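Local coordinates for protein putative mannose-1-phosphate guanylyl transferase (Thermus thermophilus, PDB 2CU2) that probably transfers a guanylyl group from GTP to mannose 1-phosphate, making the activated sugar GDP-mannose, at residues R15-L19 against V256-R260; E101-P107 against G188-P194; P144-Y150 against Y172-Y178. All blocks are in the same frame, centred on the assembly; numbering follows the deposited sequence.

Interaction 1 of 3, residues R15-L19 against V256-R260; sequences RLWPL and VGNWR. With SO4 (sulfate ion), chain B.
Segments 15-19 and 256-260 are both irregular. Their CA atoms come closest at Arg15 and Asn258, 5.3 Å apart. Arg15 (chi1 m, chi2 t, chi3 m) points CB toward the other segment and lays one guanidinium face over Gly257 O. Arg15 N and Arg15 NE donate to sulfate O4 at 3.1 and 2.9 Å. Water 1 bridges Arg15 NH1 and Asn258 ND2; water 2 bridges Arg15 O and Trp259 N. Leu16 (m, t) places CD2 over one face of the Trp259 indole in a CH-pi contact, 3.8 Å from the centroid of the five-membered ring. The CA-to-CB bond of Trp17 points away from segment 256-260, but Trp17 O accepts a 2.7 Å hydrogen bond from Trp259 NE1. A cis peptide precedes Pro18 and makes residues 16-19 a type VI turn, closed by a weak 3.0 Å bond from Leu19 N to Leu16 O. Leu19 CB then meets Trp259 CH2 at 3.8 Å. Asn258 OD1 caps the start of the following helix through a weak 2.7 Å bond from Arg260 N. Segment 15-19 belongs to the signature loop after strand 3-8, which binds the nucleotide in related nucleotidyl transferases. The sulfate probably comes from the crystallisation liquor. Strands 306-311 and 314-319 pack on Trp259 and Pro18, while helix 327-334 packs on Arg15 and Trp17.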
# COMPACT_ATOMS: atom_id res chain seq x y z
N ARG A 15 5.18 -12.33 11.00
CA ARG A 15 6.14 -11.53 10.26
C ARG A 15 5.70 -11.40 8.81
O ARG A 15 6.23 -10.59 8.06
CB ARG A 15 7.54 -12.14 10.35
CG ARG A 15 8.21 -11.92 11.70
CD ARG A 15 9.46 -12.79 11.86
NE ARG A 15 9.10 -14.21 11.83
CZ ARG A 15 9.98 -15.21 11.80
NH1 ARG A 15 11.29 -14.97 11.80
NH2 ARG A 15 9.54 -16.46 11.75
N LEU A 16 4.71 -12.20 8.40
CA LEU A 16 4.21 -12.12 7.03
C LEU A 16 2.88 -11.37 6.92
O LEU A 16 2.14 -11.56 5.96
CB LEU A 16 4.11 -13.51 6.39
CG LEU A 16 5.47 -14.15 6.07
CD1 LEU A 16 5.27 -15.51 5.43
CD2 LEU A 16 6.27 -13.24 5.15
N TRP A 17 2.60 -10.52 7.90
CA TRP A 17 1.39 -9.70 7.87
C TRP A 17 1.64 -8.74 6.70
O TRP A 17 2.78 -8.34 6.46
CB TRP A 17 1.26 -8.92 9.18
CG TRP A 17 0.06 -8.02 9.25
CD1 TRP A 17 -1.17 -8.33 9.78
CD2 TRP A 17 -0.05 -6.69 8.74
NE1 TRP A 17 -2.03 -7.26 9.62
CE2 TRP A 17 -1.37 -6.25 8.98
CE3 TRP A 17 0.84 -5.82 8.09
CZ2 TRP A 17 -1.82 -4.97 8.60
CZ3 TRP A 17 0.40 -4.57 7.70
CH2 TRP A 17 -0.93 -4.15 7.96
N PRO A 18 0.59 -8.33 5.97
CA PRO A 18 -0.85 -8.62 6.07
C PRO A 18 -1.31 -9.90 5.38
O PRO A 18 -2.51 -10.21 5.40
CB PRO A 18 -1.47 -7.41 5.42
CG PRO A 18 -0.57 -7.21 4.25
CD PRO A 18 0.82 -7.36 4.88
N LEU A 19 -0.40 -10.64 4.76
CA LEU A 19 -0.79 -11.86 4.07
C LEU A 19 -1.30 -12.92 5.03
O LEU A 19 -2.29 -13.59 4.74
CB LEU A 19 0.38 -12.42 3.25
CG LEU A 19 0.04 -13.66 2.42
CD1 LEU A 19 -1.00 -13.31 1.38
CD2 LEU A 19 1.30 -14.19 1.75
N VAL A 256 11.50 -19.13 4.77
CA VAL A 256 10.50 -18.11 4.48
C VAL A 256 9.95 -17.44 5.75
O VAL A 256 8.75 -17.31 5.95
CB VAL A 256 9.35 -18.73 3.69
CG1 VAL A 256 8.49 -17.63 3.07
CG2 VAL A 256 9.90 -19.62 2.59
N GLY A 257 10.88 -17.05 6.64
CA GLY A 257 10.48 -16.52 7.94
C GLY A 257 9.91 -15.10 7.85
O GLY A 257 9.05 -14.68 8.62
N ASN A 258 10.39 -14.29 6.91
CA ASN A 258 9.88 -12.93 6.75
C ASN A 258 9.83 -12.50 5.28
O ASN A 258 10.25 -13.22 4.38
CB ASN A 258 10.80 -11.99 7.53
CG ASN A 258 12.18 -12.01 6.93
OD1 ASN A 258 12.36 -11.88 5.72
ND2 ASN A 258 13.18 -12.18 7.81
N TRP A 259 9.25 -11.31 5.06
CA TRP A 259 9.03 -10.84 3.69
C TRP A 259 10.31 -10.82 2.86
O TRP A 259 10.31 -10.99 1.65
CB TRP A 259 8.42 -9.44 3.76
CG TRP A 259 6.97 -9.52 4.04
CD1 TRP A 259 6.32 -9.10 5.22
CD2 TRP A 259 5.94 -10.00 3.15
NE1 TRP A 259 4.97 -9.26 5.15
CE2 TRP A 259 4.70 -9.85 3.82
CE3 TRP A 259 5.96 -10.55 1.86
CZ2 TRP A 259 3.52 -10.23 3.19
CZ3 TRP A 259 4.78 -10.93 1.24
CH2 TRP A 259 3.55 -10.77 1.92
N ARG A 260 11.44 -10.55 3.55
CA ARG A 260 12.71 -10.49 2.83
C ARG A 260 13.06 -11.84 2.19
O ARG A 260 13.84 -11.93 1.25
CB ARG A 260 13.80 -10.07 3.81
CG ARG A 260 14.83 -9.14 3.17
CD ARG A 260 16.22 -9.79 3.09
NE ARG A 260 16.91 -9.39 1.86
CZ ARG A 260 17.93 -8.52 1.98
NH1 ARG A 260 18.28 -8.07 3.17
NH2 ARG A 260 18.58 -8.11 0.89
S SO4 B . 6.31 -15.52 13.59
O1 SO4 B . 6.68 -14.50 14.60
O2 SO4 B . 4.92 -16.01 13.85
O3 SO4 B . 7.26 -16.67 13.66
O4 SO4 B . 6.36 -14.92 12.23
O HOH W 1 13.06 -12.67 11.00
O HOH W 2 8.56 -9.52 7.26
O HOH W 3 6.95 -15.91 10.17

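Interaction 2 of 3, residues E101-P107 against G188-P194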
# COMPACT_ATOMS: atom_id res chain seq x y z
N GLU A 101 7.95 -48.82 9.49
CA GLU A 101 9.36 -49.12 9.72
C GLU A 101 10.17 -47.84 9.71
O GLU A 101 11.29 -47.79 10.22
CB GLU A 101 9.89 -50.04 8.62
CG GLU A 101 9.32 -51.44 8.62
CD GLU A 101 9.50 -52.13 7.29
OE1 GLU A 101 8.59 -52.02 6.44
OE2 GLU A 101 10.56 -52.76 7.08
N ARG A 102 9.61 -46.79 9.12
CA ARG A 102 10.28 -45.51 9.04
C ARG A 102 9.29 -44.36 9.14
O ARG A 102 8.17 -44.45 8.64
CB ARG A 102 11.03 -45.39 7.70
CG ARG A 102 12.24 -46.28 7.55
CD ARG A 102 13.43 -45.74 8.32
NE ARG A 102 14.64 -46.50 8.04
CZ ARG A 102 14.92 -47.69 8.56
NH1 ARG A 102 14.07 -48.26 9.40
NH2 ARG A 102 16.05 -48.31 8.23
N LEU A 103 9.71 -43.30 9.81
CA LEU A 103 8.88 -42.11 9.92
C LEU A 103 9.70 -40.91 9.47
O LEU A 103 10.81 -40.68 9.96
CB LEU A 103 8.38 -41.89 11.36
CG LEU A 103 7.55 -40.62 11.51
CD1 LEU A 103 6.32 -40.69 10.62
CD2 LEU A 103 7.17 -40.41 12.97
N LEU A 104 9.15 -40.17 8.53
CA LEU A 104 9.80 -38.98 8.00
C LEU A 104 9.06 -37.79 8.61
O LEU A 104 7.82 -37.76 8.61
CB LEU A 104 9.67 -39.01 6.48
CG LEU A 104 10.74 -38.38 5.59
CD1 LEU A 104 12.13 -38.72 6.10
CD2 LEU A 104 10.52 -38.91 4.18
N VAL A 105 9.79 -36.83 9.16
CA VAL A 105 9.18 -35.66 9.76
C VAL A 105 9.62 -34.40 9.02
O VAL A 105 10.81 -34.14 8.90
CB VAL A 105 9.57 -35.52 11.25
CG1 VAL A 105 9.11 -34.17 11.79
CG2 VAL A 105 8.94 -36.64 12.06
N LEU A 106 8.66 -33.63 8.53
CA LEU A 106 9.01 -32.41 7.81
C LEU A 106 8.05 -31.24 7.98
O LEU A 106 6.84 -31.42 8.15
CB LEU A 106 9.15 -32.71 6.31
CG LEU A 106 7.98 -33.45 5.67
CD1 LEU A 106 7.38 -32.62 4.56
CD2 LEU A 106 8.48 -34.78 5.14
N PRO A 107 8.59 -30.01 7.94
CA PRO A 107 7.81 -28.78 8.00
C PRO A 107 7.13 -28.49 6.66
O PRO A 107 7.59 -28.88 5.60
CB PRO A 107 8.77 -27.65 8.36
CG PRO A 107 10.15 -28.08 7.90
CD PRO A 107 10.00 -29.68 7.82
N GLY A 188 15.34 -28.96 9.36
CA GLY A 188 14.00 -29.13 9.93
C GLY A 188 13.37 -30.47 9.54
O GLY A 188 12.22 -30.76 9.84
N VAL A 189 14.15 -31.30 8.81
CA VAL A 189 13.63 -32.60 8.40
C VAL A 189 14.36 -33.75 9.10
O VAL A 189 15.56 -33.72 9.33
CB VAL A 189 13.78 -32.73 6.88
CG1 VAL A 189 13.28 -34.09 6.42
CG2 VAL A 189 12.98 -31.64 6.19
N PHE A 190 13.57 -34.78 9.47
CA PHE A 190 14.16 -35.89 10.21
C PHE A 190 13.63 -37.25 9.73
O PHE A 190 12.52 -37.36 9.22
CB PHE A 190 13.83 -35.70 11.69
CG PHE A 190 14.32 -34.36 12.16
CD1 PHE A 190 13.43 -33.30 12.25
CD2 PHE A 190 15.65 -34.19 12.51
CE1 PHE A 190 13.87 -32.07 12.69
CE2 PHE A 190 16.08 -32.95 12.96
CZ PHE A 190 15.20 -31.88 13.06
N ALA A 191 14.50 -38.27 9.87
CA ALA A 191 14.11 -39.62 9.49
C ALA A 191 14.62 -40.65 10.49
O ALA A 191 15.79 -40.66 10.85
CB ALA A 191 14.69 -39.90 8.10
N PHE A 192 13.68 -41.48 10.98
CA PHE A 192 14.05 -42.50 11.95
C PHE A 192 12.98 -43.58 12.03
O PHE A 192 11.83 -43.40 11.65
CB PHE A 192 14.20 -41.82 13.31
CG PHE A 192 13.00 -40.95 13.59
CD1 PHE A 192 11.85 -41.51 14.13
CD2 PHE A 192 13.06 -39.59 13.31
CE1 PHE A 192 10.76 -40.70 14.40
CE2 PHE A 192 11.96 -38.79 13.59
CZ PHE A 192 10.81 -39.34 14.13
N ALA A 193 13.40 -44.77 12.51
CA ALA A 193 12.40 -45.76 12.88
C ALA A 193 11.65 -45.29 14.12
O ALA A 193 12.22 -44.73 15.05
CB ALA A 193 13.11 -47.08 13.15
N PRO A 194 10.32 -45.48 14.11
CA PRO A 194 9.49 -45.05 15.22
C PRO A 194 10.07 -45.45 16.59
O PRO A 194 10.05 -44.70 17.55
CB PRO A 194 8.10 -45.65 15.02
CG PRO A 194 7.97 -45.96 13.53
CD PRO A 194 9.50 -46.09 13.07
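Two antiparallel strands, 102-107 and 189-192, pair here in the central mixed sheet of the GT-A nucleotidyl transferase fold. Their axes run 4.7 Å apart at 173°. Phe192, Val105 and Leu103 lose the most surface. All three point to the same face of the sheet, together with Phe190. Leu103 and Phe192 form a hydrogen-bonded pair: Leu103 N donates to Phe192 O at 2.8 Å, and Phe192 N to Leu103 O at 3.1 Å. The p rotamer of Phe192 swings its ring back over strand 102-107, with one face above Leu103 O. Phe192 CE1 reaches Leu103 CD2 and Phe192 CZ reaches Val105 CG2, both at 3.9 Å. Val105 pairs likewise with Phe190: Val105 N donates to Phe190 O at 2.8 Å, and Phe190 N donates to Val105 O at 2.9 Å. Helix 83-98 packs on this face at Leu103 and Val105. Leu104 and Ala191, a non-hydrogen-bonded pair, point to the other face, where helix 115-128 lies. Strand 3-8 runs parallel to strand 102-107 along its second edge. The chain turns a corner at Gly188, where phi/psi of 86°/3° would jam a CB against the preceding carbonyl O; Gly188 O sits 3.2 Å from Pro107 CD.

Interaction 3 of 3, residues P144-Y150 against Y172-Y178; sequences PETEYGY and YAEALEY
Loop 144-150 lies against one side of helix 172-178, the first two turns of helix 172-180. Leu176 N bonds Tyr172 O at 3.2 Å and Tyr178 N bonds Glu174 O at 2.9 Å. CA atoms pair Pro144 with Ala175 at 4.9 Å, Thr146 with Tyr172 at 5.8 Å and Tyr150 with Tyr178 at 7.7 Å. The contact is apolar, with no hydrogen bond between the segments. Pro144, its centre, points toward the helix and sits over one face of the Tyr172 ring, with Pro144 CG 3.5 Å from Tyr172 CE1. The t rotamer of Tyr172 brings the ring there. Pro144 CB also touches Ala175 CB at 3.8 Å and Leu176 CD2 at 3.9 Å. Thr146 CG2 is 3.5 Å from Tyr172 N, at the helix start. In the aromatic pair, Tyr150 and Tyr178 both take chi1 m. Their centroids are 5.1 Å apart and their planes meet obliquely at 59°. Tyr178 CD2 lies over a face of the Tyr150 ring, 3.5 Å from Tyr150 CG. This joins two ends of one hairpin in the GT-A fold: the loop leads into strand 150-157, and the helix follows strand 160-167. In related enzymes, the loop before the first of these strands borders the sugar-phosphate pocket. The polar bonds stay within the loop or leave the pair. Tyr150 OH donates to Glu145 O at 2.6 Å and is also bonded to Trp185 NE1. Glu147 N donates to Glu145 OE2 at 3.0 Å, while Glu145 OE1 forms a salt bridge with Arg143.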
# COMPACT_ATOMS: atom_id res chain seq x y z
N PRO A 144 25.19 -15.66 7.03
CA PRO A 144 25.25 -15.85 8.48
C PRO A 144 23.87 -15.62 9.10
O PRO A 144 23.67 -14.66 9.84
CB PRO A 144 26.25 -14.78 8.94
CG PRO A 144 26.15 -13.66 7.91
CD PRO A 144 25.79 -14.37 6.66
N GLU A 145 22.92 -16.50 8.78
CA GLU A 145 21.56 -16.37 9.30
C GLU A 145 21.56 -16.62 10.81
O GLU A 145 22.04 -17.65 11.28
CB GLU A 145 20.63 -17.36 8.60
CG GLU A 145 19.18 -17.24 9.02
CD GLU A 145 18.68 -15.81 8.95
OE1 GLU A 145 18.56 -15.27 7.83
OE2 GLU A 145 18.41 -15.22 10.02
N THR A 146 21.00 -15.67 11.55
CA THR A 146 20.95 -15.77 13.01
C THR A 146 19.68 -16.43 13.55
O THR A 146 19.62 -16.78 14.73
CB THR A 146 21.07 -14.38 13.65
OG1 THR A 146 19.92 -13.60 13.31
CG2 THR A 146 22.32 -13.67 13.15
N GLU A 147 18.67 -16.62 12.71
CA GLU A 147 17.43 -17.23 13.15
C GLU A 147 17.35 -18.73 12.93
O GLU A 147 16.38 -19.38 13.34
CB GLU A 147 16.23 -16.56 12.47
CG GLU A 147 15.95 -15.16 12.98
CD GLU A 147 15.84 -15.10 14.49
OE1 GLU A 147 15.04 -15.88 15.06
OE2 GLU A 147 16.54 -14.29 15.11
N TYR A 148 18.36 -19.29 12.29
CA TYR A 148 18.36 -20.73 12.04
C TYR A 148 19.20 -21.48 13.06
O TYR A 148 20.02 -20.90 13.78
CB TYR A 148 18.94 -21.05 10.66
CG TYR A 148 18.16 -20.54 9.48
CD1 TYR A 148 16.88 -20.02 9.63
CD2 TYR A 148 18.69 -20.63 8.19
CE1 TYR A 148 16.14 -19.59 8.53
CE2 TYR A 148 17.96 -20.21 7.08
CZ TYR A 148 16.69 -19.69 7.26
OH TYR A 148 15.96 -19.28 6.17
N GLY A 149 18.96 -22.78 13.12
CA GLY A 149 19.75 -23.63 13.98
C GLY A 149 20.80 -24.20 13.04
O GLY A 149 20.57 -24.28 11.82
N TYR A 150 21.95 -24.58 13.57
CA TYR A 150 23.03 -25.14 12.77
C TYR A 150 23.38 -26.52 13.29
O TYR A 150 23.01 -26.88 14.41
CB TYR A 150 24.27 -24.24 12.81
CG TYR A 150 24.11 -22.92 12.10
CD1 TYR A 150 23.19 -21.96 12.54
CD2 TYR A 150 24.88 -22.61 10.97
CE1 TYR A 150 23.05 -20.74 11.89
CE2 TYR A 150 24.75 -21.39 10.31
CZ TYR A 150 23.83 -20.47 10.78
OH TYR A 150 23.66 -19.28 10.12
N TYR A 172 25.11 -12.67 15.09
CA TYR A 172 25.63 -12.50 13.72
C TYR A 172 27.08 -13.02 13.60
O TYR A 172 27.43 -13.79 12.72
CB TYR A 172 25.53 -11.03 13.28
CG TYR A 172 25.93 -10.87 11.85
CD1 TYR A 172 24.97 -10.94 10.83
CD2 TYR A 172 27.24 -10.55 11.51
CE1 TYR A 172 25.32 -10.71 9.51
CE2 TYR A 172 27.60 -10.33 10.19
CZ TYR A 172 26.65 -10.42 9.19
OH TYR A 172 27.00 -10.21 7.86
N ALA A 173 27.93 -12.54 14.53
CA ALA A 173 29.34 -12.93 14.48
C ALA A 173 29.54 -14.44 14.71
O ALA A 173 30.43 -15.07 14.15
CB ALA A 173 30.11 -12.14 15.54
N GLU A 174 28.71 -15.00 15.60
CA GLU A 174 28.82 -16.43 15.88
C GLU A 174 28.42 -17.27 14.66
O GLU A 174 28.96 -18.34 14.39
CB GLU A 174 27.95 -16.76 17.10
CG GLU A 174 28.67 -16.40 18.40
CD GLU A 174 27.73 -16.48 19.59
OE1 GLU A 174 28.15 -16.17 20.69
OE2 GLU A 174 26.57 -16.86 19.41
N ALA A 175 27.41 -16.77 13.92
CA ALA A 175 26.99 -17.48 12.72
C ALA A 175 28.13 -17.55 11.69
O ALA A 175 28.34 -18.56 11.02
CB ALA A 175 25.79 -16.75 12.11
N LEU A 176 28.85 -16.42 11.55
CA LEU A 176 30.00 -16.39 10.65
C LEU A 176 31.02 -17.47 11.03
O LEU A 176 31.62 -18.13 10.19
CB LEU A 176 30.69 -15.02 10.77
CG LEU A 176 30.01 -13.89 9.99
CD1 LEU A 176 30.66 -12.54 10.29
CD2 LEU A 176 30.08 -14.02 8.47
N GLU A 177 31.26 -17.59 12.36
CA GLU A 177 32.23 -18.58 12.83
C GLU A 177 31.75 -20.01 12.54
O GLU A 177 32.52 -20.90 12.21
CB GLU A 177 32.44 -18.42 14.34
CG GLU A 177 33.60 -17.49 14.71
CD GLU A 177 34.92 -18.10 14.27
OE1 GLU A 177 35.72 -17.38 13.69
OE2 GLU A 177 35.17 -19.26 14.58
N TYR A 178 30.42 -20.22 12.73
CA TYR A 178 29.84 -21.54 12.44
C TYR A 178 30.16 -21.93 10.99
O TYR A 178 30.51 -23.06 10.66
CB TYR A 178 28.31 -21.46 12.58
CG TYR A 178 27.81 -21.48 13.99
CD1 TYR A 178 28.67 -21.65 15.08
CD2 TYR A 178 26.44 -21.33 14.22
CE1 TYR A 178 28.15 -21.67 16.37
CE2 TYR A 178 25.93 -21.36 15.51
CZ TYR A 178 26.78 -21.53 16.59
OH TYR A 178 26.27 -21.55 17.88

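In the fold
The three contacts are nested along the chain. Interaction 1 closes the longest loop, interaction 2 lies inside it, and interaction 3 inside interaction 2. All six segments belong to the nucleotidyl transferase part of the chain. Interactions 2 and 3 have centres about 25 Å apart and share the mixed sheet: helix 172-180 leads directly into strand 184-192, which pairs with strand 102-107. Interactions 1 and 3 are closer, with nearest atoms about 5 Å apart. Interactions 1 and 2 lie on opposite sides of the chain's centre, about 27 Å apart between centres. Interaction 1 packs against strands 306-311 and 314-319 and helix 327-334, so it lies where the nucleotidyl transferase part meets the C-terminal part.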